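Local structure of guanine nucleotide exchange factor SRM1 (Saccharomyces cerevisiae, 3OF7) at residues E179-F184 / I189-T194; W196-F201 / L249-F254; M77-L82 / G441-S446; G183-K188 / F226-G231; M159-F164 / D214-L219. The protein promotes the exchange of GDP for GTP on the Ran-type GTPases GSP1 and GSP2, binds chromatin and helps control RNA metabolism and nuclear export. All blocks are in the same frame, centred on the assembly; numbering follows the deposited sequence.

Interaction 1. Residues E179-F184 / I189-T194; sequences EGILGF and IKIQKT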
# COMPACT_ATOMS: atom_id res chain seq x y z
N GLU A 179 -7.18 2.17 -20.98
CA GLU A 179 -7.80 1.43 -22.09
C GLU A 179 -7.26 0.02 -22.34
O GLU A 179 -7.85 -0.74 -23.12
CB GLU A 179 -7.77 2.26 -23.39
CG GLU A 179 -6.44 2.97 -23.69
CD GLU A 179 -6.34 4.34 -23.03
OE1 GLU A 179 -7.20 5.21 -23.31
OE2 GLU A 179 -5.39 4.56 -22.25
N GLY A 180 -6.17 -0.34 -21.68
CA GLY A 180 -5.64 -1.70 -21.79
C GLY A 180 -4.25 -1.81 -21.20
O GLY A 180 -3.91 -1.12 -20.24
N ILE A 181 -3.44 -2.69 -21.79
CA ILE A 181 -2.05 -2.86 -21.36
C ILE A 181 -1.19 -1.78 -22.01
O ILE A 181 -1.22 -1.60 -23.24
CB ILE A 181 -1.53 -4.29 -21.69
CG1 ILE A 181 -2.32 -5.32 -20.87
CG2 ILE A 181 -0.01 -4.42 -21.42
CD1 ILE A 181 -2.28 -6.75 -21.40
N LEU A 182 -0.46 -1.03 -21.19
CA LEU A 182 0.55 -0.09 -21.69
C LEU A 182 1.79 -0.90 -22.06
O LEU A 182 2.20 -0.92 -23.23
CB LEU A 182 0.88 1.01 -20.68
CG LEU A 182 1.93 2.08 -21.07
CD1 LEU A 182 1.64 2.67 -22.45
CD2 LEU A 182 2.03 3.19 -20.02
N GLY A 183 2.36 -1.59 -21.07
CA GLY A 183 3.56 -2.39 -21.28
C GLY A 183 4.39 -2.44 -20.00
O GLY A 183 3.97 -1.93 -18.95
N PHE A 184 5.56 -3.05 -20.09
CA PHE A 184 6.41 -3.22 -18.92
C PHE A 184 7.67 -2.36 -19.01
O PHE A 184 7.90 -1.51 -18.15
CB PHE A 184 6.74 -4.71 -18.73
CG PHE A 184 7.70 -4.99 -17.60
CD1 PHE A 184 7.26 -4.95 -16.27
CD2 PHE A 184 9.03 -5.33 -17.86
CE1 PHE A 184 8.15 -5.23 -15.21
CE2 PHE A 184 9.92 -5.60 -16.82
CZ PHE A 184 9.48 -5.55 -15.49
N ILE A 189 9.58 -4.91 -23.69
CA ILE A 189 8.83 -5.97 -23.00
C ILE A 189 7.42 -5.47 -22.72
O ILE A 189 7.24 -4.40 -22.12
CB ILE A 189 9.51 -6.39 -21.65
CG1 ILE A 189 10.97 -6.81 -21.86
CG2 ILE A 189 8.73 -7.53 -20.99
CD1 ILE A 189 11.83 -6.66 -20.60
N LYS A 190 6.43 -6.23 -23.18
CA LYS A 190 5.02 -5.92 -22.94
C LYS A 190 4.56 -6.48 -21.59
O LYS A 190 4.00 -5.75 -20.77
CB LYS A 190 4.14 -6.47 -24.07
CG LYS A 190 2.65 -6.32 -23.82
CD LYS A 190 1.81 -6.83 -24.98
CE LYS A 190 0.35 -6.42 -24.80
NZ LYS A 190 -0.53 -6.99 -25.87
N ILE A 191 4.80 -7.78 -21.39
CA ILE A 191 4.46 -8.49 -20.14
C ILE A 191 5.68 -9.30 -19.71
O ILE A 191 6.22 -10.10 -20.49
CB ILE A 191 3.26 -9.45 -20.33
CG1 ILE A 191 1.98 -8.66 -20.64
CG2 ILE A 191 3.07 -10.38 -19.10
CD1 ILE A 191 0.82 -9.52 -21.15
N GLN A 192 6.12 -9.08 -18.47
CA GLN A 192 7.27 -9.78 -17.90
C GLN A 192 6.80 -10.85 -16.92
O GLN A 192 6.37 -10.53 -15.81
CB GLN A 192 8.21 -8.78 -17.21
CG GLN A 192 9.49 -9.37 -16.65
CD GLN A 192 10.30 -10.10 -17.70
OE1 GLN A 192 10.43 -9.62 -18.84
NE2 GLN A 192 10.85 -11.25 -17.34
N LYS A 193 6.89 -12.12 -17.31
CA LYS A 193 6.30 -13.22 -16.53
C LYS A 193 7.18 -13.73 -15.37
O LYS A 193 6.68 -14.37 -14.45
CB LYS A 193 5.91 -14.39 -17.45
CG LYS A 193 4.75 -14.07 -18.39
CD LYS A 193 4.46 -15.22 -19.36
CE LYS A 193 3.21 -14.92 -20.18
NZ LYS A 193 3.06 -15.87 -21.33
N THR A 194 8.47 -13.45 -15.44
CA THR A 194 9.40 -13.85 -14.38
C THR A 194 10.19 -12.63 -13.89
O THR A 194 10.34 -11.66 -14.63
CB THR A 194 10.37 -14.96 -14.86
OG1 THR A 194 11.00 -14.55 -16.08
CG2 THR A 194 9.61 -16.27 -15.09

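Interaction 2. Residues W196-F201 / L249-F254; sequences WKVPTF and LDPRPF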
# COMPACT_ATOMS: atom_id res chain seq x y z
N TRP A 196 12.85 -9.89 -13.24
CA TRP A 196 13.76 -9.35 -14.25
C TRP A 196 14.50 -8.17 -13.66
O TRP A 196 13.90 -7.28 -13.05
CB TRP A 196 12.93 -8.91 -15.47
CG TRP A 196 13.67 -8.25 -16.61
CD1 TRP A 196 14.37 -8.86 -17.62
CD2 TRP A 196 13.72 -6.84 -16.89
NE1 TRP A 196 14.87 -7.93 -18.49
CE2 TRP A 196 14.49 -6.68 -18.07
CE3 TRP A 196 13.21 -5.70 -16.25
CZ2 TRP A 196 14.75 -5.42 -18.63
CZ3 TRP A 196 13.46 -4.45 -16.81
CH2 TRP A 196 14.22 -4.33 -17.99
N LYS A 197 15.83 -8.15 -13.84
CA LYS A 197 16.66 -7.08 -13.31
C LYS A 197 16.42 -5.79 -14.08
O LYS A 197 16.55 -5.76 -15.31
CB LYS A 197 18.14 -7.46 -13.37
CG LYS A 197 19.05 -6.49 -12.63
CD LYS A 197 20.53 -6.84 -12.78
CE LYS A 197 21.40 -5.76 -12.15
NZ LYS A 197 22.85 -5.92 -12.51
N VAL A 198 16.04 -4.74 -13.36
CA VAL A 198 15.79 -3.44 -13.97
C VAL A 198 17.16 -2.78 -14.17
O VAL A 198 17.93 -2.68 -13.22
CB VAL A 198 14.87 -2.56 -13.10
CG1 VAL A 198 14.62 -1.20 -13.75
CG2 VAL A 198 13.55 -3.27 -12.83
N PRO A 199 17.48 -2.38 -15.42
CA PRO A 199 18.76 -1.70 -15.68
C PRO A 199 18.95 -0.50 -14.76
O PRO A 199 18.03 0.29 -14.56
CB PRO A 199 18.64 -1.26 -17.14
CG PRO A 199 17.77 -2.30 -17.75
CD PRO A 199 16.76 -2.65 -16.68
N THR A 200 20.16 -0.39 -14.20
CA THR A 200 20.50 0.67 -13.26
C THR A 200 20.07 2.04 -13.78
O THR A 200 20.31 2.38 -14.94
CB THR A 200 22.02 0.64 -12.97
OG1 THR A 200 22.39 -0.69 -12.60
CG2 THR A 200 22.39 1.59 -11.85
N PHE A 201 19.43 2.82 -12.93
CA PHE A 201 18.92 4.13 -13.34
C PHE A 201 19.34 5.22 -12.38
O PHE A 201 18.85 6.34 -12.45
CB PHE A 201 17.39 4.10 -13.54
CG PHE A 201 16.63 3.49 -12.39
CD1 PHE A 201 16.21 4.28 -11.32
CD2 PHE A 201 16.32 2.13 -12.37
CE1 PHE A 201 15.49 3.73 -10.25
CE2 PHE A 201 15.61 1.57 -11.31
CZ PHE A 201 15.20 2.37 -10.25
N LEU A 249 9.16 4.54 -21.10
CA LEU A 249 8.63 3.62 -20.08
C LEU A 249 9.78 2.91 -19.34
O LEU A 249 10.02 1.72 -19.52
CB LEU A 249 7.64 2.62 -20.70
CG LEU A 249 6.85 1.67 -19.78
CD1 LEU A 249 5.88 2.47 -18.89
CD2 LEU A 249 6.08 0.65 -20.59
N ASP A 250 10.48 3.69 -18.53
CA ASP A 250 11.56 3.21 -17.65
C ASP A 250 11.74 4.22 -16.52
O ASP A 250 11.39 5.39 -16.69
CB ASP A 250 12.87 2.98 -18.42
CG ASP A 250 13.36 4.23 -19.13
OD1 ASP A 250 12.91 4.48 -20.26
OD2 ASP A 250 14.20 4.95 -18.55
N PRO A 251 12.29 3.79 -15.37
CA PRO A 251 12.31 4.71 -14.22
C PRO A 251 13.13 5.96 -14.50
O PRO A 251 14.27 5.86 -14.94
CB PRO A 251 12.95 3.87 -13.09
CG PRO A 251 12.68 2.45 -13.49
CD PRO A 251 12.80 2.46 -15.00
N ARG A 252 12.54 7.12 -14.24
CA ARG A 252 13.14 8.41 -14.57
C ARG A 252 12.85 9.43 -13.49
O ARG A 252 11.74 9.45 -12.94
CB ARG A 252 12.60 8.91 -15.92
CG ARG A 252 13.17 8.18 -17.12
CD ARG A 252 12.39 8.50 -18.39
NE ARG A 252 12.81 7.66 -19.50
CZ ARG A 252 13.34 8.11 -20.63
NH1 ARG A 252 13.50 9.41 -20.83
NH2 ARG A 252 13.69 7.25 -21.58
N PRO A 253 13.83 10.31 -13.20
CA PRO A 253 13.59 11.39 -12.26
C PRO A 253 12.75 12.48 -12.92
O PRO A 253 12.45 12.41 -14.11
CB PRO A 253 15.00 11.89 -11.92
CG PRO A 253 15.78 11.62 -13.18
CD PRO A 253 15.17 10.41 -13.82
N PHE A 254 12.36 13.48 -12.14
CA PHE A 254 11.48 14.53 -12.62
C PHE A 254 11.69 15.79 -11.81
O PHE A 254 10.76 16.58 -11.59
CB PHE A 254 10.00 14.07 -12.62
CG PHE A 254 9.56 13.41 -11.34
CD1 PHE A 254 8.92 14.15 -10.35
CD2 PHE A 254 9.77 12.05 -11.12
CE1 PHE A 254 8.51 13.55 -9.15
CE2 PHE A 254 9.37 11.44 -9.93
CZ PHE A 254 8.73 12.20 -8.95

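Interaction 3. Residues M77-L82 / G441-S446; sequences MHTLAL and GQFSVS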
# COMPACT_ATOMS: atom_id res chain seq x y z
N MET A 77 -4.65 -6.62 -7.09
CA MET A 77 -5.22 -7.95 -7.31
C MET A 77 -4.24 -9.08 -6.99
O MET A 77 -4.50 -10.25 -7.29
CB MET A 77 -5.73 -8.07 -8.77
CG MET A 77 -6.90 -7.14 -9.12
SD MET A 77 -7.39 -7.21 -10.86
N HIS A 78 -3.09 -8.73 -6.40
CA HIS A 78 -2.11 -9.76 -6.00
C HIS A 78 -1.31 -9.32 -4.78
O HIS A 78 -1.30 -8.13 -4.45
CB HIS A 78 -1.18 -10.14 -7.15
CG HIS A 78 -0.25 -9.04 -7.57
ND1 HIS A 78 1.10 -9.05 -7.31
CD2 HIS A 78 -0.50 -7.88 -8.22
CE1 HIS A 78 1.65 -7.95 -7.79
NE2 HIS A 78 0.70 -7.22 -8.34
N THR A 79 -0.65 -10.27 -4.13
CA THR A 79 0.15 -9.98 -2.95
C THR A 79 1.48 -10.70 -3.05
O THR A 79 1.57 -11.80 -3.59
CB THR A 79 -0.57 -10.44 -1.66
OG1 THR A 79 -1.85 -9.80 -1.58
CG2 THR A 79 0.26 -10.11 -0.40
N LEU A 80 2.52 -10.06 -2.52
CA LEU A 80 3.82 -10.68 -2.40
C LEU A 80 4.14 -10.79 -0.92
O LEU A 80 3.80 -9.89 -0.16
CB LEU A 80 4.88 -9.81 -3.08
CG LEU A 80 4.58 -9.38 -4.52
CD1 LEU A 80 5.66 -8.39 -4.96
CD2 LEU A 80 4.49 -10.58 -5.48
N ALA A 81 4.79 -11.88 -0.52
CA ALA A 81 5.25 -12.03 0.85
C ALA A 81 6.71 -12.49 0.90
O ALA A 81 7.22 -13.09 -0.06
CB ALA A 81 4.34 -12.99 1.64
N LEU A 82 7.38 -12.18 2.00
CA LEU A 82 8.79 -12.51 2.17
C LEU A 82 8.99 -13.33 3.43
O LEU A 82 8.43 -13.00 4.48
CB LEU A 82 9.61 -11.22 2.28
CG LEU A 82 11.13 -11.33 2.20
CD1 LEU A 82 11.55 -11.75 0.81
CD2 LEU A 82 11.74 -10.00 2.57
N GLY A 441 -7.54 -3.96 -3.79
CA GLY A 441 -8.77 -3.42 -4.37
C GLY A 441 -10.01 -3.79 -3.56
O GLY A 441 -10.86 -2.93 -3.28
N GLN A 442 -10.11 -5.06 -3.19
CA GLN A 442 -11.32 -5.61 -2.56
C GLN A 442 -11.04 -6.49 -1.35
O GLN A 442 -11.90 -7.27 -0.93
CB GLN A 442 -12.13 -6.42 -3.60
CG GLN A 442 -12.54 -5.65 -4.85
CD GLN A 442 -13.53 -6.42 -5.73
OE1 GLN A 442 -13.76 -7.62 -5.54
NE2 GLN A 442 -14.12 -5.72 -6.70
N PHE A 443 -9.84 -6.37 -0.77
CA PHE A 443 -9.40 -7.30 0.26
C PHE A 443 -8.31 -6.68 1.12
O PHE A 443 -7.73 -5.65 0.74
CB PHE A 443 -8.91 -8.61 -0.37
CG PHE A 443 -7.56 -8.51 -1.06
CD1 PHE A 443 -7.43 -7.84 -2.27
CD2 PHE A 443 -6.43 -9.10 -0.48
CE1 PHE A 443 -6.17 -7.74 -2.91
CE2 PHE A 443 -5.17 -9.01 -1.11
CZ PHE A 443 -5.04 -8.33 -2.32
N SER A 444 -8.02 -7.31 2.25
CA SER A 444 -6.97 -6.85 3.16
C SER A 444 -6.16 -8.04 3.69
O SER A 444 -6.62 -9.19 3.67
CB SER A 444 -7.58 -6.08 4.33
OG SER A 444 -8.48 -5.08 3.87
N VAL A 445 -4.95 -7.76 4.16
CA VAL A 445 -4.06 -8.78 4.71
C VAL A 445 -3.42 -8.19 5.96
O VAL A 445 -3.09 -7.00 6.00
CB VAL A 445 -2.94 -9.17 3.71
CG1 VAL A 445 -2.00 -10.24 4.32
CG2 VAL A 445 -3.52 -9.67 2.38
N SER A 446 -3.26 -9.02 7.00
CA SER A 446 -2.53 -8.61 8.19
C SER A 446 -1.54 -9.69 8.64
O SER A 446 -1.62 -10.85 8.23
CB SER A 446 -3.49 -8.25 9.33
OG SER A 446 -4.17 -9.41 9.78

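Interaction 4. Residues G183-K188 / F226-G231; sequences GFYQDK and FAWGNG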
# COMPACT_ATOMS: atom_id res chain seq x y z
N GLY A 183 2.36 -1.59 -21.07
CA GLY A 183 3.56 -2.39 -21.28
C GLY A 183 4.39 -2.44 -20.00
O GLY A 183 3.97 -1.93 -18.95
N PHE A 184 5.56 -3.05 -20.09
CA PHE A 184 6.41 -3.22 -18.92
C PHE A 184 7.67 -2.36 -19.01
O PHE A 184 7.90 -1.51 -18.15
CB PHE A 184 6.74 -4.71 -18.73
CG PHE A 184 7.70 -4.99 -17.60
CD1 PHE A 184 7.26 -4.95 -16.27
CD2 PHE A 184 9.03 -5.33 -17.86
CE1 PHE A 184 8.15 -5.23 -15.21
CE2 PHE A 184 9.92 -5.60 -16.82
CZ PHE A 184 9.48 -5.55 -15.49
N TYR A 185 8.49 -2.58 -20.04
CA TYR A 185 9.73 -1.82 -20.17
C TYR A 185 9.92 -1.28 -21.58
O TYR A 185 10.03 -2.04 -22.53
CB TYR A 185 10.93 -2.67 -19.75
CG TYR A 185 12.18 -1.87 -19.47
CD1 TYR A 185 13.16 -1.71 -20.45
CD2 TYR A 185 12.39 -1.27 -18.22
CE1 TYR A 185 14.32 -0.98 -20.21
CE2 TYR A 185 13.56 -0.53 -17.96
CZ TYR A 185 14.51 -0.40 -18.97
OH TYR A 185 15.67 0.32 -18.75
N GLN A 186 9.93 0.05 -21.70
CA GLN A 186 10.03 0.74 -22.98
C GLN A 186 9.15 0.07 -24.04
O GLN A 186 7.99 -0.25 -23.76
CB GLN A 186 11.51 0.85 -23.40
CG GLN A 186 12.34 1.63 -22.38
CD GLN A 186 13.83 1.67 -22.68
OE1 GLN A 186 14.37 0.76 -23.32
NE2 GLN A 186 14.49 2.71 -22.21
N ASP A 187 9.69 -0.12 -25.24
CA ASP A 187 8.97 -0.84 -26.29
C ASP A 187 9.58 -2.23 -26.46
O ASP A 187 9.43 -2.88 -27.50
CB ASP A 187 9.00 -0.06 -27.61
CG ASP A 187 7.77 -0.29 -28.46
OD1 ASP A 187 7.01 -1.24 -28.20
N LYS A 188 10.24 -2.71 -25.41
CA LYS A 188 10.98 -3.97 -25.47
C LYS A 188 10.26 -5.16 -24.82
O LYS A 188 10.32 -6.28 -25.33
CB LYS A 188 12.38 -3.80 -24.88
CG LYS A 188 13.14 -2.59 -25.46
CD LYS A 188 14.54 -2.47 -24.86
N PHE A 226 12.33 8.58 -8.54
CA PHE A 226 12.15 8.10 -9.90
C PHE A 226 10.76 7.53 -10.02
O PHE A 226 10.23 6.96 -9.06
CB PHE A 226 13.17 7.01 -10.22
CG PHE A 226 14.59 7.47 -10.06
CD1 PHE A 226 15.18 7.50 -8.80
CD2 PHE A 226 15.32 7.91 -11.15
CE1 PHE A 226 16.50 7.94 -8.65
CE2 PHE A 226 16.63 8.36 -11.01
CZ PHE A 226 17.22 8.37 -9.76
N ALA A 227 10.17 7.66 -11.20
CA ALA A 227 8.84 7.11 -11.45
C ALA A 227 8.85 6.27 -12.72
O ALA A 227 9.64 6.52 -13.64
CB ALA A 227 7.81 8.23 -11.52
N TRP A 228 7.99 5.25 -12.75
CA TRP A 228 7.93 4.28 -13.84
C TRP A 228 6.51 3.75 -13.97
O TRP A 228 5.90 3.32 -12.98
CB TRP A 228 8.92 3.14 -13.54
CG TRP A 228 9.02 2.00 -14.54
CD1 TRP A 228 8.80 2.04 -15.89
CD2 TRP A 228 9.44 0.66 -14.24
NE1 TRP A 228 9.04 0.79 -16.44
CE2 TRP A 228 9.43 -0.07 -15.45
CE3 TRP A 228 9.80 0.00 -13.05
CZ2 TRP A 228 9.77 -1.43 -15.51
CZ3 TRP A 228 10.15 -1.35 -13.11
CH2 TRP A 228 10.12 -2.05 -14.33
N GLY A 229 5.98 3.77 -15.20
CA GLY A 229 4.69 3.16 -15.50
C GLY A 229 3.75 4.08 -16.25
O GLY A 229 4.20 4.97 -16.99
N ASN A 230 2.45 3.89 -16.06
CA ASN A 230 1.46 4.77 -16.67
C ASN A 230 1.57 6.20 -16.15
O ASN A 230 1.93 6.41 -14.99
CB ASN A 230 0.04 4.23 -16.46
CG ASN A 230 -0.99 4.94 -17.34
OD1 ASN A 230 -0.72 5.27 -18.49
ND2 ASN A 230 -2.19 5.16 -16.80
N GLY A 231 1.28 7.18 -17.00
CA GLY A 231 1.45 8.58 -16.64
C GLY A 231 0.28 9.48 -16.98
O GLY A 231 0.41 10.70 -16.96

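Interaction 5. Residues M159-F164 / D214-L219; sequences MSCALF and DHILFL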
# COMPACT_ATOMS: atom_id res chain seq x y z
N MET A 159 1.86 -5.15 -11.53
CA MET A 159 3.32 -5.34 -11.47
C MET A 159 3.84 -5.61 -10.07
O MET A 159 3.18 -5.32 -9.07
CB MET A 159 4.12 -4.25 -12.23
CG MET A 159 4.42 -2.92 -11.54
SD MET A 159 5.76 -2.71 -10.32
CE MET A 159 7.30 -2.92 -11.22
N SER A 160 5.03 -6.18 -10.02
CA SER A 160 5.64 -6.60 -8.78
C SER A 160 7.09 -6.14 -8.78
O SER A 160 7.72 -6.05 -9.84
CB SER A 160 5.57 -8.11 -8.67
OG SER A 160 4.24 -8.55 -8.52
N CYS A 161 7.60 -5.86 -7.59
CA CYS A 161 8.95 -5.34 -7.45
C CYS A 161 9.59 -5.83 -6.16
O CYS A 161 8.93 -5.90 -5.12
CB CYS A 161 8.94 -3.81 -7.49
SG CYS A 161 10.60 -3.07 -7.60
N ALA A 162 10.87 -6.19 -6.24
CA ALA A 162 11.64 -6.56 -5.06
C ALA A 162 12.91 -5.72 -5.03
O ALA A 162 13.67 -5.69 -6.01
CB ALA A 162 11.99 -8.05 -5.06
N LEU A 163 13.12 -5.05 -3.90
CA LEU A 163 14.32 -4.26 -3.66
C LEU A 163 15.31 -5.06 -2.83
O LEU A 163 14.97 -5.55 -1.75
CB LEU A 163 13.95 -2.96 -2.94
CG LEU A 163 15.11 -2.07 -2.47
CD1 LEU A 163 15.94 -1.58 -3.67
CD2 LEU A 163 14.60 -0.91 -1.63
N PHE A 164 16.55 -5.18 -3.33
CA PHE A 164 17.56 -6.00 -2.66
C PHE A 164 18.53 -5.16 -1.83
O PHE A 164 18.67 -3.96 -2.05
CB PHE A 164 18.31 -6.87 -3.67
CG PHE A 164 17.53 -8.07 -4.13
CD1 PHE A 164 16.61 -7.97 -5.17
CD2 PHE A 164 17.72 -9.31 -3.52
CE1 PHE A 164 15.89 -9.07 -5.60
CE2 PHE A 164 17.00 -10.43 -3.95
CZ PHE A 164 16.09 -10.32 -4.99
N ASP A 214 -0.84 1.71 -11.39
CA ASP A 214 -0.10 1.31 -12.60
C ASP A 214 1.16 2.14 -12.81
O ASP A 214 1.54 2.47 -13.94
CB ASP A 214 -1.02 1.32 -13.83
CG ASP A 214 -1.89 0.07 -13.93
OD1 ASP A 214 -1.35 -1.05 -13.99
OD2 ASP A 214 -3.14 0.22 -13.96
N HIS A 215 1.80 2.48 -11.69
CA HIS A 215 3.10 3.12 -11.68
C HIS A 215 3.76 2.74 -10.37
O HIS A 215 3.10 2.31 -9.42
CB HIS A 215 2.96 4.64 -11.74
CG HIS A 215 2.39 5.23 -10.49
ND1 HIS A 215 3.19 5.73 -9.47
CD2 HIS A 215 1.12 5.37 -10.07
CE1 HIS A 215 2.42 6.16 -8.49
NE2 HIS A 215 1.16 5.95 -8.83
N ILE A 216 5.07 2.93 -10.31
CA ILE A 216 5.82 2.72 -9.08
C ILE A 216 6.86 3.84 -8.95
O ILE A 216 7.42 4.30 -9.96
CB ILE A 216 6.43 1.28 -9.04
CG1 ILE A 216 7.21 1.04 -7.73
CG2 ILE A 216 7.28 1.00 -10.30
CD1 ILE A 216 7.63 -0.43 -7.52
N LEU A 217 7.07 4.29 -7.72
CA LEU A 217 8.09 5.28 -7.40
C LEU A 217 9.27 4.60 -6.71
O LEU A 217 9.09 3.59 -6.03
CB LEU A 217 7.52 6.35 -6.47
CG LEU A 217 6.26 7.12 -6.88
CD1 LEU A 217 5.93 8.11 -5.81
CD2 LEU A 217 6.47 7.84 -8.21
N PHE A 218 10.47 5.14 -6.93
CA PHE A 218 11.70 4.67 -6.28
C PHE A 218 12.39 5.87 -5.64
O PHE A 218 12.33 6.99 -6.18
CB PHE A 218 12.69 4.03 -7.28
CG PHE A 218 12.12 2.90 -8.10
CD1 PHE A 218 12.27 1.58 -7.69
CD2 PHE A 218 11.48 3.16 -9.32
CE1 PHE A 218 11.77 0.52 -8.46
CE2 PHE A 218 10.97 2.11 -10.09
CZ PHE A 218 11.11 0.79 -9.67
N LEU A 219 13.05 5.64 -4.51
CA LEU A 219 13.85 6.67 -3.83
C LEU A 219 15.28 6.16 -3.71
O LEU A 219 15.50 4.98 -3.38
CB LEU A 219 13.29 6.96 -2.44
CG LEU A 219 13.97 8.03 -1.57
CD1 LEU A 219 13.95 9.42 -2.22
CD2 LEU A 219 13.28 8.08 -0.20

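Interaction 1. Residues E179-F184 / I189-T194
Both Phe184 and Gln192 hold CG trans to the backbone N (chi1 176° and -176°), which brings the ring of one beneath the methylene of the other. Gln192 CB sits over the centre of the Phe184 ring, 3.6 Å from its centroid, a CH-pi contact. Ile189 flanks the same ring, running alongside it, with CG2 3.8 Å from Phe184 CD2. The backbones join through Phe184 N, which donates to Ile189 O at 3.0 Å; Gly183 CA adds a CH...O contact to Lys190 O. On the outer side the Lys190 chain crosses Ile181 at about a right angle, CE 3.9 Å from Ile181 CG2. A bend at chi2 turns the Gln192 amide back, and NE2 bonds Thr194 O in the amide plane at 2.8 Å. Cutting Phe184 back to an alanine would probably leave Gln192 CB and Ile189 CG2 without that ring and open a gap there. Strand 180-183 enters through a classic beta bulge, Leu182 and Gly183 sharing Phe175 as partner, at the margin of an RCC1 propeller blade.

Interaction 2. Residues W196-F201 / L249-F254
Asp250 OD1, on the residue just before the Pro251 that meets Phe201, is gripped by several N-H groups: Arg252 NH2 forms a salt bridge to it at 3.2 Å, Arg252 NE adds a weaker bond, and Gln186 NE2 donates from the loop after strand 180-183. The NH2 bond lies in the guanidinium plane and uses the syn lone pair of OD1, while NE also reaches OD2 weakly. This polar clasp spans Pro251, whose ring is turned the other way, into an apolar contact with 196-201. There Pro251 CB stands over the centre of the Phe201 ring, 3.6 Å from the centroid and only 5° off the ring normal, a textbook CH-pi geometry. Pro251 CG lies toward the CD2-CE2 side of that ring, 3.8 Å from Phe201 CE2. Phe201 holds CG between its backbone N and carbonyl carbon (chi1 50°), a setting that presents the face of the ring to the proline, and the two side chains cross at about a right angle. Val198 comes in tip to tip, CG1 4.1 Å from Pro251 CG. Around them, the rings of Phe218 and Phe226 meet Phe201, and Trp228 packs on both Val198 and Pro251. The contact joins the loop following strand 195-197 to the turn leading into strand 252-253 of the next blade, an interblade junction of the seven-bladed RCC1 beta-propeller.

Interaction 3. Residues M77-L82 / G441-S446
Phe443 is the first residue of 441-446 to touch strand 78-82 of the adjacent blade, directly after the turn at Gly441 and Gln442. Its CG stands between the backbone N and the carbonyl carbon (chi1 74°), and this sends the ring across to that strand. The ring meets Thr79 with its edge: OG1 lies near the ring plane, 3.4 Å from Phe443 CE2 and 3.6 Å from CZ. His78 O approaches the same rim more distantly, 4.3 Å from Phe443 CZ. Two residues on, Val445 returns to the interface, with CG2 4.3 Å from Thr79 OG1, and Val74 packs against Phe443, Val445 and Thr79 alike. The strands run almost parallel, 10° apart, with axes 9.7 Å from each other, so they are facing members of two propeller blades; 443-450 belongs to the sheet that pairs C-terminal strands with strand 30-34. Oxygen set against the slightly positive C-H rim of a ring implies a weakly polar contact, probably mildly attractive and less demanding of direction than a hydrogen bond.

Interaction 4. Residues G183-K188 / F226-G231
Where two neighbouring blades of the RCC1 propeller meet, the indole of Trp228, from strand 225-229, is wedged against the loop at Phe184 and Tyr185. Trp228 holds CG trans to its backbone N (chi1 179°), which extends the indole away from its own strand to the loop. Its six-membered ring points an edge at the face of Phe184 opposite Gln192 CB: the centroids are 5.2 Å apart, the planes at 62°, and Trp228 CH2 comes to 3.7 Å from Phe184 CZ. The phenylalanine is therefore sandwiched, aliphatic on one face and aromatic on the other. Tyr185 crosses the indole at about a right angle and offers its own edge, CD2 lying 3.8 Å from Trp228 CZ2. Phe184 and Tyr185 form a classic beta bulge opposite Ile189, and both rings meet the indole. The pyrrole nitrogen, buried here, is shared by two backbone carbonyls: Leu249 O takes a weak bond from it, and Trp228 NE1 also donates weakly to Phe184 O, at 3.1 Å with a bent N-H...O angle of 122°.

Interaction 5. Residues M159-F164 / D214-L219
Ile216 and Cys161 make the tight part of this interface between two blades of the RCC1 propeller, where strands 159-164 and 215-219 face each other, nearly parallel (17°), with axes 8.9 Å apart. Ile216 sets CG1 trans to its backbone N (chi1 -179°), which carries CD1 across to Cys161 CB at 3.6 Å. The sulfur contacts on both flanks are looser. On one flank, Met159, its chain curled back at chi2 and chi3, crosses the isoleucine at about a right angle and rests SD 4.0 Å from Ile216 CG2. Replacing Ile216 with an alanine would probably leave Cys161 CB and the Met159 thioether without this packing partner and open a gap between the blades. The interface has no solvent side: all four touching residues are buried, with Phe175 packed on Met159, and Val169 and Leu209 on both Cys161 and Phe218. On the other flank Cys161 SG stands at the edge of the Phe218 ring, close to its plane, 3.9 Å from Phe218 CE1.

Interactions 3 and 5 lie nearest the centre of the chain and are alike in build: near-parallel strands of adjacent blades, all touching residues buried, joined mainly by side chains. A weak hydrogen bond from His78 NE2 to Met159 O connects the two. Interactions 1, 2 and 4 sit about 20 Å out and rely on loops and aromatic faces, with backbone carbonyls taking part in 1 and 4; interaction 1 is the most exposed and the only one where a lysine takes part in the touching. Interactions 1 and 4 share Phe184, while 2 and 4 share a sheet, with strands 225-229 and 252-253 as neighbours. Phe218 of interaction 5 packs on Phe201 and Pro251 of interaction 2, linking the inner and outer parts of the same blade boundary.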